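Side-chain contacts in activated BY transcription factor SSRB (Salmonella enterica, PDB 2WNW), which belongs to glycosyl hydrolase family 30, pairing a TIM-barrel domain with a beta-sandwich domain, and is named for its activation by the transcription factor SsrB: residues V59-S64 / L123-S128; E65-Q70 / D359-N364. All coordinates share one frame; numbering follows the deposited sequence.

Interaction 1: residues V59-S64 / L123-S128; sequences VFNSMS and LIPLIS
Phe60 lays its ring against Leu126, and this pair is the tight part of the contact. The Leu126 branch point meets the root of the ring, with CG 3.6 Å from Phe60 CG and 3.7 Å from Phe60 CB. One methyl, Leu126 CD2, sits over a ring face, 4.2 Å from the ring centroid and 13° off the normal, a CH-pi contact. With CG anti to the backbone N (chi1 171°), the Phe60 ring is carried across to the second helix, where Phe60 CE2 lies 3.8 Å from Leu126 CA, which stands over that same side of the ring. Both side chains are buried: Leu334 and Leu72 also pack on Phe60, and Phe52 on Leu126.

The looser side begins one residue on, where both partners are partly exposed. Asn61 brings its amide oxygen no closer than 3.9 Å to Pro125 CB, a van der Waals touch without a hydrogen bond across the segments. A water fills in: it lies 2.9 Å from Asn61 OD1, one of several acceptors competing for its protons, and accepts from Leu126 N at 3.1 Å. The other end of the amide, ND2, bonds to the carbonyl oxygen of Ala121, so Asn61 also reaches helix 117-122, which precedes helix 124-133. The last part of helix 54-61 thus meets the start of helix 124-133 through a buried aromatic-aliphatic pair beside a water-bridged polar side. The first helix lies between barrel strands 48-51 and 85-90, the second between 85-90 and 138-143, so the contact joins successive beta-alpha connections of the TIM barrel.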
loop_
_atom_site.group_PDB
_atom_site.type_symbol
_atom_site.label_atom_id
_atom_site.label_comp_id
_atom_site.label_asym_id
_atom_site.label_seq_id
_atom_site.Cartn_x
_atom_site.Cartn_y
_atom_site.Cartn_z
ATOM N N VAL A 59 17.325 -6.510 -34.769
ATOM C CA VAL A 59 17.429 -7.895 -34.322
ATOM C C VAL A 59 16.314 -8.706 -34.973
ATOM O O VAL A 59 16.536 -9.828 -35.436
ATOM C CB VAL A 59 17.314 -7.990 -32.785
ATOM C CG1 VAL A 59 17.271 -9.450 -32.342
ATOM C CG2 VAL A 59 18.497 -7.278 -32.147
ATOM N N PHE A 60 15.117 -8.130 -35.018
ATOM C CA PHE A 60 13.972 -8.795 -35.630
ATOM C C PHE A 60 14.247 -9.075 -37.109
ATOM O O PHE A 60 13.979 -10.168 -37.607
ATOM C CB PHE A 60 12.724 -7.918 -35.522
ATOM C CG PHE A 60 11.551 -8.434 -36.312
ATOM C CD1 PHE A 60 10.842 -9.549 -35.882
ATOM C CD2 PHE A 60 11.163 -7.808 -37.493
ATOM C CE1 PHE A 60 9.760 -10.035 -36.612
ATOM C CE2 PHE A 60 10.079 -8.288 -38.236
ATOM C CZ PHE A 60 9.377 -9.402 -37.794
ATOM N N ASN A 61 14.770 -8.074 -37.809
ATOM C CA ASN A 61 15.069 -8.219 -39.229
ATOM C C ASN A 61 16.097 -9.323 -39.494
ATOM O O ASN A 61 16.117 -9.904 -40.577
ATOM C CB ASN A 61 15.589 -6.898 -39.809
ATOM C CG ASN A 61 14.518 -5.819 -39.892
ATOM O OD1 ASN A 61 13.321 -6.094 -39.783
ATOM N ND2 ASN A 61 14.948 -4.581 -40.111
ATOM N N SER A 62 16.942 -9.616 -38.508
ATOM C CA SER A 62 17.972 -10.639 -38.672
ATOM C C SER A 62 17.465 -12.059 -38.440
ATOM O O SER A 62 18.207 -13.022 -38.638
ATOM C CB SER A 62 19.145 -10.365 -37.726
ATOM O OG SER A 62 18.816 -10.714 -36.391
ATOM N N MET A 63 16.211 -12.195 -38.020
ATOM C CA MET A 63 15.634 -13.516 -37.762
ATOM C C MET A 63 15.202 -14.200 -39.051
ATOM O O MET A 63 14.848 -13.538 -40.032
ATOM C CB MET A 63 14.399 -13.409 -36.865
ATOM C CG MET A 63 14.597 -12.700 -35.540
ATOM S SD MET A 63 13.012 -12.545 -34.694
ATOM C CE MET A 63 13.521 -12.848 -33.005
ATOM N N SER A 64 15.224 -15.530 -39.042
ATOM C CA SER A 64 14.789 -16.296 -40.200
ATOM C C SER A 64 13.291 -16.034 -40.285
ATOM O O SER A 64 12.687 -15.580 -39.313
ATOM C CB SER A 64 15.038 -17.788 -39.983
ATOM O OG SER A 64 14.225 -18.292 -38.938
ATOM N N LEU A 123 12.374 -0.025 -38.173
ATOM C CA LEU A 123 11.256 -0.064 -37.237
ATOM C C LEU A 123 9.923 -0.516 -37.805
ATOM O O LEU A 123 9.271 -1.393 -37.245
ATOM C CB LEU A 123 11.066 1.312 -36.591
ATOM C CG LEU A 123 12.062 1.707 -35.502
ATOM C CD1 LEU A 123 11.980 3.196 -35.239
ATOM C CD2 LEU A 123 11.758 0.919 -34.239
ATOM N N ILE A 124 9.516 0.088 -38.914
ATOM C CA ILE A 124 8.230 -0.223 -39.518
ATOM C C ILE A 124 7.955 -1.698 -39.821
ATOM O O ILE A 124 6.825 -2.160 -39.653
ATOM C CB ILE A 124 8.007 0.660 -40.771
ATOM C CG1 ILE A 124 7.974 2.131 -40.329
ATOM C CG2 ILE A 124 6.702 0.290 -41.468
ATOM C CD1 ILE A 124 7.628 3.118 -41.422
ATOM N N PRO A 125 8.969 -2.459 -40.269
ATOM C CA PRO A 125 8.703 -3.877 -40.552
ATOM C C PRO A 125 8.233 -4.630 -39.300
ATOM O O PRO A 125 7.253 -5.374 -39.339
ATOM C CB PRO A 125 10.051 -4.380 -41.063
ATOM C CG PRO A 125 10.592 -3.179 -41.775
ATOM C CD PRO A 125 10.293 -2.066 -40.782
ATOM N N LEU A 126 8.936 -4.427 -38.190
ATOM C CA LEU A 126 8.584 -5.081 -36.927
ATOM C C LEU A 126 7.187 -4.643 -36.478
ATOM O O LEU A 126 6.321 -5.475 -36.191
ATOM C CB LEU A 126 9.594 -4.704 -35.838
ATOM C CG LEU A 126 9.875 -5.682 -34.690
ATOM C CD1 LEU A 126 10.511 -4.905 -33.547
ATOM C CD2 LEU A 126 8.607 -6.377 -34.225
ATOM N N ILE A 127 6.974 -3.330 -36.416
ATOM C CA ILE A 127 5.687 -2.781 -35.993
ATOM C C ILE A 127 4.541 -3.279 -36.868
ATOM O O ILE A 127 3.486 -3.666 -36.361
ATOM C CB ILE A 127 5.700 -1.237 -36.023
ATOM C CG1 ILE A 127 6.773 -0.708 -35.070
ATOM C CG2 ILE A 127 4.338 -0.698 -35.612
ATOM C CD1 ILE A 127 7.017 0.781 -35.193
ATOM N N SER A 128 4.745 -3.267 -38.182
ATOM C CA SER A 128 3.713 -3.726 -39.105
ATOM C C SER A 128 3.396 -5.197 -38.872
ATOM O O SER A 128 2.237 -5.611 -38.937
ATOM C CB SER A 128 4.161 -3.512 -40.551
ATOM O OG SER A 128 4.326 -2.131 -40.818
HETATM O O HOH W 1 12.014 -3.955 -38.321
#

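Interaction 2: residues E65-Q70 / D359-N364; sequences EKTKAQ and DVLRRN
Thr67 and Asp359 make the one hydrogen bond between the two segments. The hydroxyl Thr67 OG1 donates to Asp359 OD1 at 2.8 Å, reaching that oxygen on its syn side but 33° out of the carboxylate plane; the second oxygen, Asp359 OD2, stays 3.3 Å from Thr67 OG1. The threonine hydroxyl lies beside its own backbone N (chi1 -62°), a rotation that leaves the methyl CG2 on another branch for apolar contact. Tyr354 OH also bonds to OD1, while Ser64 OG, at the N-cap position of helix 65-76, lies within hydrogen-bonding distance of both OD2 and Thr67 OG1, a small cluster in which the two hydroxyls have too few protons to make every bond fully. With OD1 and OD2 both engaged the acid group should have little freedom to rotate. Its negative charge, close to the N-terminal end of the helix, would probably be favoured by the helix dipole.

Asp359 sits in a G1 beta bulge, in which it and Val360 both face Asp355 as the chain turns back from strand 352-355 into strand 360-363. That strand is an outermost one of a small three-stranded mixed sheet that continues from the last barrel strand, 327-330, through strand 332-336, and helix 65-76 packs against it.

The apolar contacts centre on Leu361, whose side chain leaves the strand toward the helix. Its two methyls divide the work. CD1 meets the methyl Thr67 CG2 at 4.1 Å, and CD2 abuts the carboxamide of Gln70, 3.4 Å from OE1 and 3.6 Å from CD. Gln70 approaches from the opposite direction, its chain extended beyond CG, and its aliphatic part joins in through CG, 3.8 Å from Leu361 CD2. Met63 and Ile352 also pack on this leucine.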
loop_
_atom_site.group_PDB
_atom_site.type_symbol
_atom_site.label_atom_id
_atom_site.label_comp_id
_atom_site.label_asym_id
_atom_site.label_seq_id
_atom_site.Cartn_x
_atom_site.Cartn_y
_atom_site.Cartn_z
ATOM N N GLU A 65 12.682 -16.313 -41.430
ATOM C CA GLU A 65 11.255 -16.069 -41.561
ATOM C C GLU A 65 10.463 -16.933 -40.585
ATOM O O GLU A 65 9.412 -16.520 -40.086
ATOM C CB GLU A 65 10.795 -16.329 -42.997
ATOM C CG GLU A 65 9.814 -15.279 -43.494
ATOM C CD GLU A 65 10.401 -13.872 -43.477
ATOM O OE1 GLU A 65 9.637 -12.904 -43.665
ATOM O OE2 GLU A 65 11.627 -13.729 -43.283
ATOM N N LYS A 66 10.976 -18.127 -40.307
ATOM C CA LYS A 66 10.325 -19.042 -39.378
ATOM C C LYS A 66 10.324 -18.422 -37.981
ATOM O O LYS A 66 9.296 -18.382 -37.304
ATOM C CB LYS A 66 11.072 -20.378 -39.349
ATOM C CG LYS A 66 10.452 -21.433 -38.447
ATOM C CD LYS A 66 11.221 -22.748 -38.538
ATOM C CE LYS A 66 10.574 -23.844 -37.697
ATOM N NZ LYS A 66 11.292 -25.151 -37.842
ATOM N N THR A 67 11.484 -17.932 -37.563
ATOM C CA THR A 67 11.612 -17.321 -36.249
ATOM C C THR A 67 10.782 -16.044 -36.127
ATOM O O THR A 67 10.182 -15.794 -35.080
ATOM C CB THR A 67 13.089 -17.016 -35.924
ATOM O OG1 THR A 67 13.828 -18.245 -35.885
ATOM C CG2 THR A 67 13.207 -16.322 -34.573
ATOM N N LYS A 68 10.743 -15.237 -37.186
ATOM C CA LYS A 68 9.958 -14.003 -37.155
ATOM C C LYS A 68 8.508 -14.324 -36.808
ATOM O O LYS A 68 7.887 -13.643 -35.993
ATOM C CB LYS A 68 10.000 -13.282 -38.509
ATOM C CG LYS A 68 11.341 -12.666 -38.876
ATOM C CD LYS A 68 11.224 -11.849 -40.159
ATOM C CE LYS A 68 12.553 -11.218 -40.549
ATOM N NZ LYS A 68 12.442 -10.398 -41.789
ATOM N N ALA A 69 7.973 -15.367 -37.436
ATOM C CA ALA A 69 6.594 -15.784 -37.202
ATOM C C ALA A 69 6.384 -16.221 -35.753
ATOM O O ALA A 69 5.405 -15.831 -35.117
ATOM C CB ALA A 69 6.225 -16.925 -38.153
ATOM N N GLN A 70 7.297 -17.043 -35.242
ATOM C CA GLN A 70 7.206 -17.517 -33.862
ATOM C C GLN A 70 7.271 -16.338 -32.891
ATOM O O GLN A 70 6.481 -16.249 -31.948
ATOM C CB GLN A 70 8.347 -18.494 -33.557
ATOM C CG GLN A 70 8.578 -18.721 -32.063
ATOM C CD GLN A 70 9.764 -19.622 -31.769
ATOM O OE1 GLN A 70 10.840 -19.460 -32.345
ATOM N NE2 GLN A 70 9.576 -20.568 -30.856
ATOM N N ASP A 359 20.257 -18.976 -34.881
ATOM C CA ASP A 359 18.839 -18.723 -35.111
ATOM C C ASP A 359 18.017 -19.306 -33.968
ATOM O O ASP A 359 17.043 -20.026 -34.188
ATOM C CB ASP A 359 18.410 -19.327 -36.454
ATOM C CG ASP A 359 16.966 -19.010 -36.808
ATOM O OD1 ASP A 359 16.510 -17.880 -36.522
ATOM O OD2 ASP A 359 16.291 -19.887 -37.388
ATOM N N VAL A 360 18.424 -18.977 -32.744
ATOM C CA VAL A 360 17.750 -19.453 -31.542
ATOM C C VAL A 360 17.098 -18.318 -30.753
ATOM O O VAL A 360 17.742 -17.316 -30.430
ATOM C CB VAL A 360 18.735 -20.193 -30.610
ATOM C CG1 VAL A 360 18.036 -20.583 -29.313
ATOM C CG2 VAL A 360 19.279 -21.432 -31.308
ATOM N N LEU A 361 15.816 -18.500 -30.449
ATOM C CA LEU A 361 15.018 -17.538 -29.696
ATOM C C LEU A 361 15.010 -17.987 -28.233
ATOM O O LEU A 361 14.839 -19.171 -27.948
ATOM C CB LEU A 361 13.589 -17.524 -30.254
ATOM C CG LEU A 361 12.690 -16.312 -30.022
ATOM C CD1 LEU A 361 13.338 -15.082 -30.623
ATOM C CD2 LEU A 361 11.334 -16.546 -30.668
ATOM N N ARG A 362 15.189 -17.045 -27.311
ATOM C CA ARG A 362 15.225 -17.362 -25.883
ATOM C C ARG A 362 14.270 -16.497 -25.058
ATOM O O ARG A 362 14.260 -15.272 -25.188
ATOM C CB ARG A 362 16.653 -17.179 -25.365
ATOM C CG ARG A 362 16.803 -17.159 -23.856
ATOM C CD ARG A 362 17.855 -16.134 -23.450
ATOM N NE ARG A 362 19.102 -16.305 -24.192
ATOM C CZ ARG A 362 20.077 -15.402 -24.239
ATOM N NH1 ARG A 362 19.955 -14.254 -23.587
ATOM N NH2 ARG A 362 21.179 -15.646 -24.936
ATOM N N ARG A 363 13.474 -17.142 -24.208
ATOM C CA ARG A 363 12.532 -16.431 -23.348
ATOM C C ARG A 363 13.031 -16.417 -21.908
ATOM O O ARG A 363 13.179 -17.470 -21.281
ATOM C CB ARG A 363 11.153 -17.094 -23.401
ATOM C CG ARG A 363 10.343 -16.750 -24.638
ATOM C CD ARG A 363 9.049 -17.532 -24.676
ATOM N NE ARG A 363 9.293 -18.953 -24.898
ATOM C CZ ARG A 363 8.350 -19.887 -24.854
ATOM N NH1 ARG A 363 7.093 -19.551 -24.594
ATOM N NH2 ARG A 363 8.663 -21.158 -25.071
ATOM N N ASN A 364 13.289 -15.222 -21.386
ATOM C CA ASN A 364 13.769 -15.077 -20.017
ATOM C C ASN A 364 12.617 -15.147 -19.018
ATOM O O ASN A 364 11.451 -15.094 -19.405
ATOM C CB ASN A 364 14.526 -13.755 -19.872
ATOM C CG ASN A 364 15.830 -13.752 -20.647
ATOM O OD1 ASN A 364 16.668 -14.635 -20.461
ATOM N ND2 ASN A 364 16.008 -12.765 -21.522
#

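Interactions 1 and 2 lie about 12 Å apart, centre to centre, on the same side of the chain's centre and within the family's TIM-barrel range. Their segments alternate along the chain: 59-64 runs straight into 65-70, then come 123-128 and, much later, 359-364. Helices 54-61 and 65-76 thus follow each other, the first turned to helix 124-133 and the second to strand 360-363. The short connection through Met63 and Ser64, between the two helices, is what joins the contacts. Together they link an early helical pair both to the next part of the barrel domain and to the small sheet that continues from barrel strand 327-330.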